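Local atomic coordinates of mercuric reductase (Metallosphaera sedula, PDB entry 4YWO), a protein that probably uses NADPH and its bound FAD to reduce mercuric ion to elemental mercury, working as a homodimer. Residues A26-A34 with Y104-V113; R63-Y71 with Y83-E91. All coordinates share one frame; numbering follows the deposited sequence. Where two conformers were deposited one is given.

Contact 1 (A26-A34 with Y104-V113); sequences AGFAAMIKA and YEDLLSYYDV
The ring of Phe28 presents a face to the edge of Tyr104 in a T-shaped (edge-to-face) stack: Tyr104 CD1 stands 3.6 Å above the centre of the Phe28 ring, and the planes meet at 83°. In the Rossmann-type FAD-binding domain, this contact joins the helix after the glycine-rich turn, residues 26-34, to the C-terminal end of helix 87-110 and the chain that follows, which leaves the helix at Tyr111 to enter an edge strand of the sheet. The segments' axes run nearly parallel but 11.4 Å apart, a wide spacing bridged by large side chains such as Phe28, Met31 and Tyr111. Phe28 also meets Leu108 CD2 through its CZ. Leu107 brings CB to the Phe28 ring edge and CD1 to Ile32 CD1. Unbranched Met31 starts anti to its backbone nitrogen (chi1 179°), which sends SD across the gap to Val113 CB, 4.0 Å away, and close to Leu108 CD2. A bend at chi3 then turns the methyl CE toward Tyr111. Beta-branched Ile32 offers two carbons to Tyr111: CG2 approaches the hydroxyl OH at 3.6 Å, while CG1 sits over one ring face, 4.1 Å from the centroid, in a CH-pi contact. The opposite face holds Tyr110 CD2.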
loop_
_atom_site.group_PDB
_atom_site.type_symbol
_atom_site.label_atom_id
_atom_site.label_comp_id
_atom_site.label_asym_id
_atom_site.label_seq_id
_atom_site.Cartn_x
_atom_site.Cartn_y
_atom_site.Cartn_z
ATOM N N ALA A 26 5.354 3.466 24.269
ATOM C CA ALA A 26 4.954 2.397 25.185
ATOM C C ALA A 26 4.197 2.950 26.409
ATOM O O ALA A 26 3.199 2.370 26.856
ATOM C CB ALA A 26 6.114 1.527 25.563
ATOM N N GLY A 27 4.753 4.013 27.041
ATOM C CA GLY A 27 4.174 4.534 28.224
ATOM C C GLY A 27 2.808 5.170 28.003
ATOM O O GLY A 27 1.884 4.991 28.813
ATOM N N PHE A 28 2.696 5.836 26.862
ATOM C CA PHE A 28 1.356 6.327 26.508
ATOM C C PHE A 28 0.314 5.269 26.276
ATOM O O PHE A 28 -0.862 5.438 26.748
ATOM C CB PHE A 28 1.372 7.295 25.277
ATOM C CG PHE A 28 1.437 8.725 25.678
ATOM C CD1 PHE A 28 2.645 9.314 26.026
ATOM C CD2 PHE A 28 0.300 9.510 25.776
ATOM C CE1 PHE A 28 2.741 10.632 26.416
ATOM C CE2 PHE A 28 0.379 10.814 26.194
ATOM C CZ PHE A 28 1.576 11.409 26.506
ATOM N N ALA A 29 0.676 4.213 25.594
ATOM C CA ALA A 29 -0.196 3.104 25.369
ATOM C C ALA A 29 -0.606 2.482 26.700
ATOM O O ALA A 29 -1.800 2.195 26.911
ATOM C CB ALA A 29 0.441 2.135 24.472
ATOM N N ALA A 30 0.362 2.376 27.658
ATOM C CA ALA A 30 0.029 1.876 28.969
ATOM C C ALA A 30 -0.929 2.785 29.676
ATOM O O ALA A 30 -1.817 2.279 30.368
ATOM C CB ALA A 30 1.341 1.698 29.781
ATOM N N MET A 31 -0.775 4.087 29.590
ATOM C CA MET A 31 -1.601 5.035 30.269
ATOM C C MET A 31 -3.040 4.887 29.780
ATOM O O MET A 31 -4.026 4.946 30.578
ATOM C CB MET A 31 -1.156 6.420 30.068
ATOM C CG MET A 31 -2.056 7.428 30.761
ATOM S SD MET A 31 -1.921 9.053 30.029
ATOM C CE MET A 31 -2.271 8.977 28.275
ATOM N N ILE A 32 -3.140 4.732 28.496
ATOM C CA ILE A 32 -4.488 4.659 27.860
ATOM C C ILE A 32 -5.185 3.373 28.271
ATOM O O ILE A 32 -6.356 3.425 28.721
ATOM C CB ILE A 32 -4.397 4.798 26.354
ATOM C CG1 ILE A 32 -3.918 6.178 26.062
ATOM C CG2 ILE A 32 -5.795 4.433 25.722
ATOM C CD1 ILE A 32 -3.597 6.382 24.598
ATOM N N LYS A 33 -4.487 2.260 28.178
ATOM C CA LYS A 33 -4.985 1.006 28.615
ATOM C C LYS A 33 -5.388 1.018 30.058
ATOM O O LYS A 33 -6.381 0.389 30.418
ATOM C CB LYS A 33 -4.044 -0.095 28.387
ATOM C CG LYS A 33 -4.543 -1.456 28.767
ATOM C CD LYS A 33 -5.822 -1.724 27.957
ATOM C CE LYS A 33 -5.854 -3.191 27.555
ATOM N NZ LYS A 33 -6.783 -3.513 26.415
ATOM N N ALA A 34 -4.585 1.649 30.896
ATOM C CA ALA A 34 -4.937 1.699 32.311
ATOM C C ALA A 34 -6.315 2.423 32.532
ATOM O O ALA A 34 -7.172 1.895 33.292
ATOM C CB ALA A 34 -3.821 2.418 33.084
ATOM N N TYR A 104 -0.250 13.543 21.871
ATOM C CA TYR A 104 0.310 13.273 23.199
ATOM C C TYR A 104 -0.108 14.291 24.250
ATOM O O TYR A 104 -0.811 13.913 25.148
ATOM C CB TYR A 104 1.847 13.199 23.140
ATOM C CG TYR A 104 2.303 12.082 22.201
ATOM C CD1 TYR A 104 2.360 10.755 22.648
ATOM C CD2 TYR A 104 2.630 12.352 20.908
ATOM C CE1 TYR A 104 2.749 9.761 21.845
ATOM C CE2 TYR A 104 3.059 11.339 20.080
ATOM C CZ TYR A 104 3.126 10.070 20.539
ATOM O OH TYR A 104 3.519 9.004 19.694
ATOM N N GLU A 105 0.254 15.575 24.108
ATOM C CA GLU A 105 -0.059 16.531 25.156
ATOM C C GLU A 105 -1.560 16.635 25.368
ATOM O O GLU A 105 -2.057 16.721 26.529
ATOM C CB GLU A 105 0.532 17.910 24.837
ATOM C CG GLU A 105 2.072 17.919 24.890
ATOM C CD GLU A 105 2.847 19.065 24.155
ATOM O OE1 GLU A 105 2.274 19.836 23.379
ATOM O OE2 GLU A 105 4.085 19.153 24.365
ATOM N N ASP A 106 -2.343 16.616 24.305
ATOM C CA ASP A 106 -3.780 16.771 24.507
ATOM C C ASP A 106 -4.367 15.553 25.226
ATOM O O ASP A 106 -5.413 15.643 25.851
ATOM C CB ASP A 106 -4.534 16.965 23.181
ATOM C CG ASP A 106 -4.383 18.402 22.589
ATOM O OD1 ASP A 106 -3.876 19.349 23.223
ATOM O OD2 ASP A 106 -4.763 18.531 21.412
ATOM N N LEU A 107 -3.729 14.394 25.079
ATOM C CA LEU A 107 -4.218 13.180 25.749
ATOM C C LEU A 107 -4.049 13.202 27.279
ATOM O O LEU A 107 -4.759 12.461 27.981
ATOM C CB LEU A 107 -3.581 11.945 25.170
ATOM C CG LEU A 107 -3.834 11.729 23.684
ATOM C CD1 LEU A 107 -3.515 10.264 23.369
ATOM C CD2 LEU A 107 -5.234 12.140 23.327
ATOM N N LEU A 108 -3.104 13.986 27.757
ATOM C CA LEU A 108 -2.862 14.147 29.155
ATOM C C LEU A 108 -3.980 14.935 29.775
ATOM O O LEU A 108 -4.191 14.763 30.965
ATOM C CB LEU A 108 -1.540 14.837 29.444
ATOM C CG LEU A 108 -0.361 13.982 28.960
ATOM C CD1 LEU A 108 0.927 14.777 29.038
ATOM C CD2 LEU A 108 -0.197 12.675 29.739
ATOM N N SER A 109 -4.697 15.755 28.990
ATOM C CA SER A 109 -5.961 16.400 29.475
ATOM C C SER A 109 -7.160 15.496 29.371
ATOM O O SER A 109 -7.986 15.518 30.227
ATOM C CB SER A 109 -6.333 17.651 28.676
ATOM O OG SER A 109 -5.253 18.513 28.569
ATOM N N TYR A 110 -7.259 14.729 28.305
ATOM C CA TYR A 110 -8.372 13.858 28.082
ATOM C C TYR A 110 -8.410 12.631 29.009
ATOM O O TYR A 110 -9.441 12.242 29.490
ATOM C CB TYR A 110 -8.418 13.420 26.613
ATOM C CG TYR A 110 -9.616 12.585 26.420
ATOM C CD1 TYR A 110 -10.892 13.148 26.584
ATOM C CD2 TYR A 110 -9.512 11.230 26.177
ATOM C CE1 TYR A 110 -12.009 12.365 26.490
ATOM C CE2 TYR A 110 -10.631 10.441 26.062
ATOM C CZ TYR A 110 -11.872 11.027 26.227
ATOM O OH TYR A 110 -12.969 10.255 26.122
ATOM N N TYR A 111 -7.272 12.003 29.253
ATOM C CA TYR A 111 -7.265 10.801 30.055
ATOM C C TYR A 111 -6.939 11.204 31.482
ATOM O O TYR A 111 -6.532 12.313 31.766
ATOM C CB TYR A 111 -6.245 9.806 29.517
ATOM C CG TYR A 111 -6.644 9.147 28.276
ATOM C CD1 TYR A 111 -7.543 8.080 28.295
ATOM C CD2 TYR A 111 -6.203 9.600 27.066
ATOM C CE1 TYR A 111 -7.921 7.466 27.182
ATOM C CE2 TYR A 111 -6.592 8.976 25.903
ATOM C CZ TYR A 111 -7.466 7.944 25.969
ATOM O OH TYR A 111 -7.886 7.295 24.897
ATOM N N ASP A 112 -7.143 10.274 32.422
ATOM C CA ASP A 112 -6.963 10.572 33.831
ATOM C C ASP A 112 -5.518 9.982 34.259
ATOM O O ASP A 112 -5.288 8.828 34.102
ATOM C CB ASP A 112 -8.075 9.812 34.585
ATOM C CG ASP A 112 -8.199 10.208 36.014
ATOM O OD1 ASP A 112 -7.871 11.358 36.378
ATOM O OD2 ASP A 112 -8.650 9.342 36.805
ATOM N N VAL A 113 -4.697 10.791 34.839
ATOM C CA VAL A 113 -3.264 10.431 35.063
ATOM C C VAL A 113 -2.624 11.380 36.023
ATOM O O VAL A 113 -2.915 12.554 36.027
ATOM C CB VAL A 113 -2.516 10.448 33.701
ATOM C CG1 VAL A 113 -2.639 11.780 32.995
ATOM C CG2 VAL A 113 -0.993 10.206 33.878
#

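Contact 2 (R63-Y71 with Y83-E91); sequences RMLYIAEIY and YPPFSSFQE
Arg63 divides its guanidinium: NH2 faces Glu91 OE2 in a long salt bridge of 3.6 Å, while NH1 is gripped by two oxygens of the second subunit, Ile383 O and Asn385 OD1. The carboxylate lies at the edge of the guanidinium, but the two planes are 66° apart, which argues against a flat, paired-bond geometry. The extended Glu91 chain carries its charge across, with OE1 close to Ile67 CD1.

Next along the helix, Met64 packs against Phe89. Its flexible chain folds at chi2 and chi3 (-47° and -56°), bringing CE over the centre of the Phe89 ring, 3.8 Å from the centroid, as a CH-pi contact. SD approaches the same ring obliquely, which makes the pair a Met-aromatic contact. Ile67, one turn on, meets Pro84 CB with CG2 at 3.7 Å and reaches toward Ser88 CB with CD1.

At the far end Tyr71 lies against the extended Tyr83-Pro84-Pro85 segment that leads into helix 87-110. Pro84 CA sits 3.6 Å from the Tyr71 ring centroid, almost on the ring normal, and Pro84 CG touches Tyr71 CG at 3.7 Å. Tyr71 OH comes within 3.5 Å of Pro85 CD. Proline suits this place because its closed ring gives a compact apolar surface without a backbone N-H to satisfy. Pro85 O takes both the amide of Ser88 and, in the conformer given, Ser88 OG at 2.7 Å.

Met64 and Ile67 thus pack on the second helix, Tyr71 and Ile67 on the proline segment before it, and the join is mainly apolar. The one charged pair, long and with Glu91 exposed, probably adds modestly; the NH1 bonds to the second subunit help fix the guanidinium.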
loop_
_atom_site.group_PDB
_atom_site.type_symbol
_atom_site.label_atom_id
_atom_site.label_comp_id
_atom_site.label_asym_id
_atom_site.label_seq_id
_atom_site.Cartn_x
_atom_site.Cartn_y
_atom_site.Cartn_z
ATOM N N ARG A 63 9.411 12.832 7.549
ATOM C CA ARG A 63 9.153 14.102 6.903
ATOM C C ARG A 63 10.320 14.514 6.044
ATOM O O ARG A 63 10.140 14.970 4.896
ATOM C CB ARG A 63 8.809 15.182 7.933
ATOM C CG ARG A 63 8.682 16.587 7.351
ATOM C CD ARG A 63 7.451 16.659 6.407
ATOM N NE ARG A 63 7.175 18.036 6.132
ATOM C CZ ARG A 63 6.181 18.426 5.370
ATOM N NH1 ARG A 63 5.352 17.556 4.816
ATOM N NH2 ARG A 63 6.075 19.737 5.104
ATOM N N MET A 64 11.544 14.412 6.582
ATOM C CA MET A 64 12.676 14.862 5.777
ATOM C C MET A 64 12.922 13.940 4.559
ATOM O O MET A 64 13.302 14.389 3.469
ATOM C CB MET A 64 13.933 14.911 6.572
ATOM C CG MET A 64 13.931 15.927 7.688
ATOM S SD MET A 64 13.325 17.576 7.182
ATOM C CE MET A 64 14.333 18.002 5.887
ATOM N N LEU A 65 12.605 12.649 4.666
ATOM C CA LEU A 65 12.739 11.773 3.504
ATOM C C LEU A 65 11.697 12.086 2.465
ATOM O O LEU A 65 12.010 11.976 1.266
ATOM C CB LEU A 65 12.573 10.246 3.918
ATOM C CG LEU A 65 13.797 9.689 4.651
ATOM C CD1 LEU A 65 13.393 8.436 5.391
ATOM C CD2 LEU A 65 14.841 9.359 3.649
ATOM N N TYR A 66 10.510 12.532 2.868
ATOM C CA TYR A 66 9.421 12.963 1.934
ATOM C C TYR A 66 9.889 14.190 1.146
ATOM O O TYR A 66 9.816 14.224 -0.102
ATOM C CB TYR A 66 8.134 13.186 2.671
ATOM C CG TYR A 66 7.115 13.933 1.838
ATOM C CD1 TYR A 66 6.461 13.286 0.856
ATOM C CD2 TYR A 66 6.846 15.286 2.074
ATOM C CE1 TYR A 66 5.534 13.996 0.103
ATOM C CE2 TYR A 66 5.932 15.981 1.322
ATOM C CZ TYR A 66 5.355 15.337 0.313
ATOM O OH TYR A 66 4.410 16.113 -0.416
ATOM N N ILE A 67 10.403 15.145 1.899
ATOM C CA ILE A 67 10.930 16.405 1.255
ATOM C C ILE A 67 12.037 16.048 0.306
ATOM O O ILE A 67 12.060 16.530 -0.865
ATOM C CB ILE A 67 11.465 17.350 2.317
ATOM C CG1 ILE A 67 10.282 17.872 3.055
ATOM C CG2 ILE A 67 12.121 18.552 1.598
ATOM C CD1 ILE A 67 10.668 18.669 4.204
ATOM N N ALA A 68 12.959 15.179 0.696
ATOM C CA ALA A 68 14.025 14.730 -0.154
ATOM C C ALA A 68 13.472 14.108 -1.494
ATOM O O ALA A 68 14.032 14.312 -2.573
ATOM C CB ALA A 68 14.982 13.830 0.486
ATOM N N GLU A 69 12.518 13.226 -1.335
ATOM C CA GLU A 69 11.899 12.549 -2.434
ATOM C C GLU A 69 11.220 13.494 -3.436
ATOM O O GLU A 69 11.369 13.313 -4.657
ATOM C CB GLU A 69 10.897 11.489 -1.931
ATOM C CG GLU A 69 10.097 10.858 -3.052
ATOM C CD GLU A 69 8.677 11.476 -3.351
ATOM O OE1 GLU A 69 7.888 11.755 -2.381
ATOM O OE2 GLU A 69 8.309 11.604 -4.605
ATOM N N ILE A 70 10.447 14.429 -2.993
ATOM C CA ILE A 70 9.683 15.268 -3.951
ATOM C C ILE A 70 10.647 16.182 -4.715
ATOM O O ILE A 70 10.468 16.429 -5.878
ATOM C CB ILE A 70 8.538 16.058 -3.326
ATOM C CG1 ILE A 70 8.996 17.057 -2.274
ATOM C CG2 ILE A 70 7.522 15.089 -2.708
ATOM C CD1 ILE A 70 7.912 17.856 -1.622
ATOM N N TYR A 71 11.706 16.616 -4.043
ATOM C CA TYR A 71 12.702 17.433 -4.779
ATOM C C TYR A 71 13.463 16.603 -5.747
ATOM O O TYR A 71 13.818 17.133 -6.884
ATOM C CB TYR A 71 13.682 18.215 -3.824
ATOM C CG TYR A 71 13.133 19.471 -3.295
ATOM C CD1 TYR A 71 12.232 19.511 -2.252
ATOM C CD2 TYR A 71 13.535 20.717 -3.813
ATOM C CE1 TYR A 71 11.666 20.684 -1.789
ATOM C CE2 TYR A 71 12.983 21.874 -3.324
ATOM C CZ TYR A 71 12.086 21.917 -2.376
ATOM O OH TYR A 71 11.501 23.070 -1.878
ATOM N N TYR A 83 17.419 21.535 -5.020
ATOM C CA TYR A 83 17.511 20.732 -3.770
ATOM C C TYR A 83 16.663 21.373 -2.666
ATOM O O TYR A 83 16.373 22.558 -2.635
ATOM C CB TYR A 83 18.985 20.579 -3.379
ATOM C CG TYR A 83 19.746 19.726 -4.343
ATOM C CD1 TYR A 83 20.336 20.301 -5.476
ATOM C CD2 TYR A 83 19.888 18.402 -4.157
ATOM C CE1 TYR A 83 21.012 19.532 -6.380
ATOM C CE2 TYR A 83 20.591 17.618 -5.075
ATOM C CZ TYR A 83 21.123 18.212 -6.174
ATOM O OH TYR A 83 21.815 17.397 -7.021
ATOM N N PRO A 84 16.288 20.565 -1.670
ATOM C CA PRO A 84 15.499 21.114 -0.629
ATOM C C PRO A 84 16.252 22.251 0.161
ATOM O O PRO A 84 17.434 22.046 0.401
ATOM C CB PRO A 84 15.333 19.950 0.300
ATOM C CG PRO A 84 15.473 18.748 -0.531
ATOM C CD PRO A 84 16.496 19.117 -1.560
ATOM N N PRO A 85 15.549 23.289 0.525
ATOM C CA PRO A 85 16.269 24.391 1.201
ATOM C C PRO A 85 16.707 23.894 2.645
ATOM O O PRO A 85 16.065 23.060 3.258
ATOM C CB PRO A 85 15.224 25.472 1.272
ATOM C CG PRO A 85 13.900 24.799 1.200
ATOM C CD PRO A 85 14.134 23.608 0.310
ATOM N N PHE A 86 17.803 24.439 3.151
ATOM C CA PHE A 86 18.254 24.099 4.481
ATOM C C PHE A 86 17.170 24.397 5.494
ATOM O O PHE A 86 17.036 23.656 6.506
ATOM C CB PHE A 86 19.565 24.851 4.772
ATOM C CG PHE A 86 20.088 24.631 6.217
ATOM C CD1 PHE A 86 20.667 23.459 6.579
ATOM C CD2 PHE A 86 19.882 25.596 7.194
ATOM C CE1 PHE A 86 21.123 23.248 7.856
ATOM C CE2 PHE A 86 20.333 25.410 8.488
ATOM C CZ PHE A 86 20.967 24.222 8.816
ATOM N N SER A 87 16.325 25.392 5.277
ATOM C CA SER A 87 15.202 25.757 6.107
ATOM C C SER A 87 14.150 24.658 6.284
ATOM O O SER A 87 13.303 24.741 7.146
ATOM C CB SER A 87 14.501 27.037 5.585
ATOM O OG SER A 87 13.906 26.821 4.323
ATOM N N SER A 88 14.141 23.668 5.368
ATOM C CA SER A 88 13.150 22.601 5.502
ATOM C C SER A 88 13.338 21.814 6.804
ATOM O O SER A 88 12.384 21.234 7.275
ATOM C CB SER A 88 13.155 21.685 4.268
ATOM O OG SER A 88 14.455 21.112 4.147
ATOM N N PHE A 89 14.532 21.807 7.354
ATOM C CA PHE A 89 14.726 21.123 8.709
ATOM C C PHE A 89 14.011 21.874 9.815
ATOM O O PHE A 89 13.263 21.306 10.663
ATOM C CB PHE A 89 16.179 20.943 9.056
ATOM C CG PHE A 89 16.924 19.893 8.277
ATOM C CD1 PHE A 89 16.882 18.552 8.664
ATOM C CD2 PHE A 89 17.712 20.218 7.167
ATOM C CE1 PHE A 89 17.621 17.585 7.935
ATOM C CE2 PHE A 89 18.422 19.265 6.460
ATOM C CZ PHE A 89 18.349 17.924 6.833
ATOM N N GLN A 90 14.112 23.211 9.745
ATOM C CA GLN A 90 13.349 24.022 10.678
ATOM C C GLN A 90 11.829 24.034 10.427
ATOM O O GLN A 90 11.078 23.954 11.358
ATOM C CB GLN A 90 13.945 25.463 10.733
ATOM C CG GLN A 90 13.390 26.317 11.870
ATOM C CD GLN A 90 12.302 27.271 11.431
ATOM O OE1 GLN A 90 12.486 28.048 10.495
ATOM N NE2 GLN A 90 11.166 27.243 12.125
ATOM N N GLU A 91 11.330 24.011 9.192
ATOM C CA GLU A 91 9.917 23.899 8.910
ATOM C C GLU A 91 9.240 22.677 9.525
ATOM O O GLU A 91 8.098 22.730 9.931
ATOM C CB GLU A 91 9.634 23.919 7.386
ATOM C CG GLU A 91 8.250 23.289 7.031
ATOM C CD GLU A 91 7.973 22.929 5.552
ATOM O OE1 GLU A 91 8.801 22.250 4.846
ATOM O OE2 GLU A 91 6.847 23.285 5.098
#

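In the fold
Helix 87-110 joins the two sites: its first turns pack in contact 2 and its last in contact 1. The centres of the two contacts lie about 32 Å apart, with about 14 Å between nearest atoms. Along the chain, contact 2 is nested inside the loop that contact 1 closes. FAD touches the first segment of contact 1 but lies farther from contact 2. At the start of segment 26-34, Ala26 N donates to the FAD phosphate oxygen O1P, and the Tyr104 side chain is about 7 Å from the cofactor. In contact 2, the Met64 side chain is about 10 Å from FAD, on the helix that begins with Cys58 of the Cys53-Cys58 disulfide. Contact 2 also faces the second subunit, which no residue of contact 1 touches.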